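Local structure of regulatory protein (Pseudomonas aeruginosa, 5J2Y) at residues A[28-33]-A[56-61]. The protein acts as a quorum-sensing repressor that binds promoter DNA and regulates gene expression, including that of virulence genes. Numbering follows the deposited sequence.
Sequences ETFWSR and LLLHFY
Helix segments 28-32 and 56-61 run at 106° to one another, their axes 13.3 Å apart at closest approach, and Trp31 and Leu58 are the nearest residues by CA. Side chains fill that spacing, mostly aromatic ones. CG of Phe30 is anti to the backbone N (chi1 -180°), and the ring lies between the two helices, where its CE1 is 3.9 Å from CE2 of Tyr61. The two side chains cross obliquely. The other meta carbon, CE2 of Phe30, lies 4.3 Å from CD2 of Leu58, a looser contact. Both methyls of Leu58 meet the six-membered ring of Trp31. The closest pair is Leu58 CD1 and Trp31 CH2, 3.9 Å apart. The indole is also packed from within its own helix: Phe30 CD2 sits 3.6 Å above one face, offset toward the rim. The contact joins two helices of the RsaL-like helix-turn-helix domain near the centre of the small all-helical fold, and its nearest atom is about 5 Å from the bound DNA. Trp31 NE1 hydrogen-bonds to Glu45, which ties this core to helix 38-45, and Met12 and Ala16 of helix 9-22 pack against Leu58. Arg33 NH1 forms a salt bridge with Glu25, while Tyr61 OH hydrogen-bonds to Asp68 and Arg23. At this polar margin, Arg33 NH1 stands 3.5 Å from Tyr61 OH, and the guanidinium and phenol planes are 20° apart.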
loop_
_atom_site.group_PDB
_atom_site.type_symbol
_atom_site.label_atom_id
_atom_site.label_comp_id
_atom_site.label_asym_id
_atom_site.label_seq_id
_atom_site.Cartn_x
_atom_site.Cartn_y
_atom_site.Cartn_z
ATOM N N GLU A 28 -3.643 -5.059 -7.898
ATOM C CA GLU A 28 -5.081 -4.903 -7.650
ATOM C C GLU A 28 -5.406 -5.372 -6.255
ATOM O O GLU A 28 -6.122 -4.685 -5.519
ATOM C CB GLU A 28 -5.890 -5.721 -8.668
ATOM C CG GLU A 28 -7.426 -5.768 -8.499
ATOM C CD GLU A 28 -8.114 -4.404 -8.391
ATOM O OE1 GLU A 28 -7.647 -3.433 -9.030
ATOM O OE2 GLU A 28 -9.146 -4.314 -7.670
ATOM N N THR A 29 -4.877 -6.553 -5.906
ATOM C CA THR A 29 -5.214 -7.205 -4.645
ATOM C C THR A 29 -4.677 -6.332 -3.507
ATOM O O THR A 29 -5.378 -5.969 -2.603
ATOM C CB THR A 29 -4.618 -8.643 -4.574
ATOM O OG1 THR A 29 -5.259 -9.507 -5.534
ATOM C CG2 THR A 29 -4.821 -9.247 -3.227
ATOM N N PHE A 30 -3.425 -5.941 -3.621
ATOM C CA PHE A 30 -2.744 -5.225 -2.562
ATOM C C PHE A 30 -3.277 -3.796 -2.381
ATOM O O PHE A 30 -3.683 -3.382 -1.268
ATOM C CB PHE A 30 -1.266 -5.202 -2.879
ATOM C CG PHE A 30 -0.440 -4.491 -1.843
ATOM C CD1 PHE A 30 -0.005 -5.149 -0.694
ATOM C CD2 PHE A 30 -0.084 -3.203 -2.031
ATOM C CE1 PHE A 30 0.770 -4.510 0.230
ATOM C CE2 PHE A 30 0.676 -2.552 -1.113
ATOM C CZ PHE A 30 1.096 -3.188 0.034
ATOM N N TRP A 31 -3.359 -3.052 -3.473
ATOM C CA TRP A 31 -3.730 -1.649 -3.346
ATOM C C TRP A 31 -5.207 -1.395 -3.043
ATOM O O TRP A 31 -5.552 -0.392 -2.410
ATOM C CB TRP A 31 -3.299 -0.902 -4.559
ATOM C CG TRP A 31 -1.889 -0.773 -4.586
ATOM C CD1 TRP A 31 -1.004 -1.525 -5.316
ATOM C CD2 TRP A 31 -1.111 0.163 -3.840
ATOM N NE1 TRP A 31 0.289 -1.110 -5.066
ATOM C CE2 TRP A 31 0.246 -0.064 -4.177
ATOM C CE3 TRP A 31 -1.430 1.176 -2.917
ATOM C CZ2 TRP A 31 1.269 0.685 -3.656
ATOM C CZ3 TRP A 31 -0.425 1.904 -2.376
ATOM C CH2 TRP A 31 0.937 1.658 -2.747
ATOM N N SER A 32 -6.057 -2.344 -3.417
ATOM C CA SER A 32 -7.480 -2.156 -3.221
ATOM C C SER A 32 -7.906 -2.302 -1.775
ATOM O O SER A 32 -8.964 -1.812 -1.422
ATOM C CB SER A 32 -8.310 -3.064 -4.161
ATOM O OG SER A 32 -8.027 -4.424 -3.920
ATOM N N ARG A 33 -7.089 -2.933 -0.920
ATOM C CA ARG A 33 -7.385 -2.955 0.542
ATOM C C ARG A 33 -7.475 -1.569 1.114
ATOM O O ARG A 33 -8.082 -1.395 2.164
ATOM C CB ARG A 33 -6.304 -3.667 1.357
ATOM C CG ARG A 33 -6.062 -5.090 0.944
ATOM C CD ARG A 33 -5.391 -5.879 2.046
ATOM N NE ARG A 33 -5.384 -7.291 1.647
ATOM C CZ ARG A 33 -4.354 -7.905 1.054
ATOM N NH1 ARG A 33 -3.208 -7.272 0.853
ATOM N NH2 ARG A 33 -4.455 -9.176 0.693
ATOM N N LEU A 56 0.996 7.501 5.385
ATOM C CA LEU A 56 0.653 7.130 6.766
ATOM C C LEU A 56 0.066 5.715 6.783
ATOM O O LEU A 56 0.460 4.874 7.605
ATOM C CB LEU A 56 -0.369 8.113 7.367
ATOM C CG LEU A 56 0.059 9.544 7.581
ATOM C CD1 LEU A 56 -1.088 10.284 8.215
ATOM C CD2 LEU A 56 1.258 9.630 8.483
ATOM N N LEU A 57 -0.900 5.444 5.896
ATOM C CA LEU A 57 -1.550 4.147 5.919
ATOM C C LEU A 57 -0.584 3.029 5.623
ATOM O O LEU A 57 -0.683 1.961 6.225
ATOM C CB LEU A 57 -2.660 4.044 4.891
ATOM C CG LEU A 57 -4.038 4.469 5.283
ATOM C CD1 LEU A 57 -4.849 4.578 4.019
ATOM C CD2 LEU A 57 -4.668 3.475 6.235
ATOM N N LEU A 58 0.280 3.223 4.626
ATOM C CA LEU A 58 1.236 2.176 4.284
ATOM C C LEU A 58 2.162 1.911 5.458
ATOM O O LEU A 58 2.414 0.752 5.795
ATOM C CB LEU A 58 2.068 2.518 3.054
ATOM C CG LEU A 58 1.254 2.446 1.769
ATOM C CD1 LEU A 58 1.981 3.193 0.697
ATOM C CD2 LEU A 58 1.015 0.992 1.369
ATOM N N HIS A 59 2.593 2.980 6.107
ATOM C CA HIS A 59 3.429 2.877 7.316
ATOM C C HIS A 59 2.816 1.973 8.396
ATOM O O HIS A 59 3.404 0.983 8.822
ATOM C CB HIS A 59 3.701 4.241 7.911
ATOM C CG HIS A 59 4.449 4.163 9.190
ATOM N ND1 HIS A 59 5.771 3.778 9.266
ATOM C CD2 HIS A 59 4.042 4.358 10.462
ATOM C CE1 HIS A 59 6.155 3.787 10.527
ATOM N NE2 HIS A 59 5.120 4.126 11.273
ATOM N N PHE A 60 1.599 2.284 8.780
ATOM C CA PHE A 60 0.951 1.523 9.841
ATOM C C PHE A 60 0.658 0.086 9.442
ATOM O O PHE A 60 0.646 -0.817 10.288
ATOM C CB PHE A 60 -0.332 2.233 10.283
ATOM C CG PHE A 60 -0.070 3.530 10.982
ATOM C CD1 PHE A 60 0.707 3.561 12.160
ATOM C CD2 PHE A 60 -0.596 4.730 10.501
ATOM C CE1 PHE A 60 0.953 4.761 12.812
ATOM C CE2 PHE A 60 -0.362 5.929 11.170
ATOM C CZ PHE A 60 0.410 5.949 12.309
ATOM N N TYR A 61 0.388 -0.111 8.160
ATOM C CA TYR A 61 0.149 -1.446 7.636
ATOM C C TYR A 61 1.390 -2.340 7.648
ATOM O O TYR A 61 1.354 -3.474 8.096
ATOM C CB TYR A 61 -0.357 -1.349 6.196
ATOM C CG TYR A 61 -0.697 -2.683 5.579
ATOM C CD1 TYR A 61 -1.813 -3.394 5.960
ATOM C CD2 TYR A 61 0.119 -3.235 4.587
ATOM C CE1 TYR A 61 -2.143 -4.617 5.359
ATOM C CE2 TYR A 61 -0.188 -4.446 4.001
ATOM C CZ TYR A 61 -1.323 -5.130 4.376
ATOM O OH TYR A 61 -1.584 -6.357 3.781
#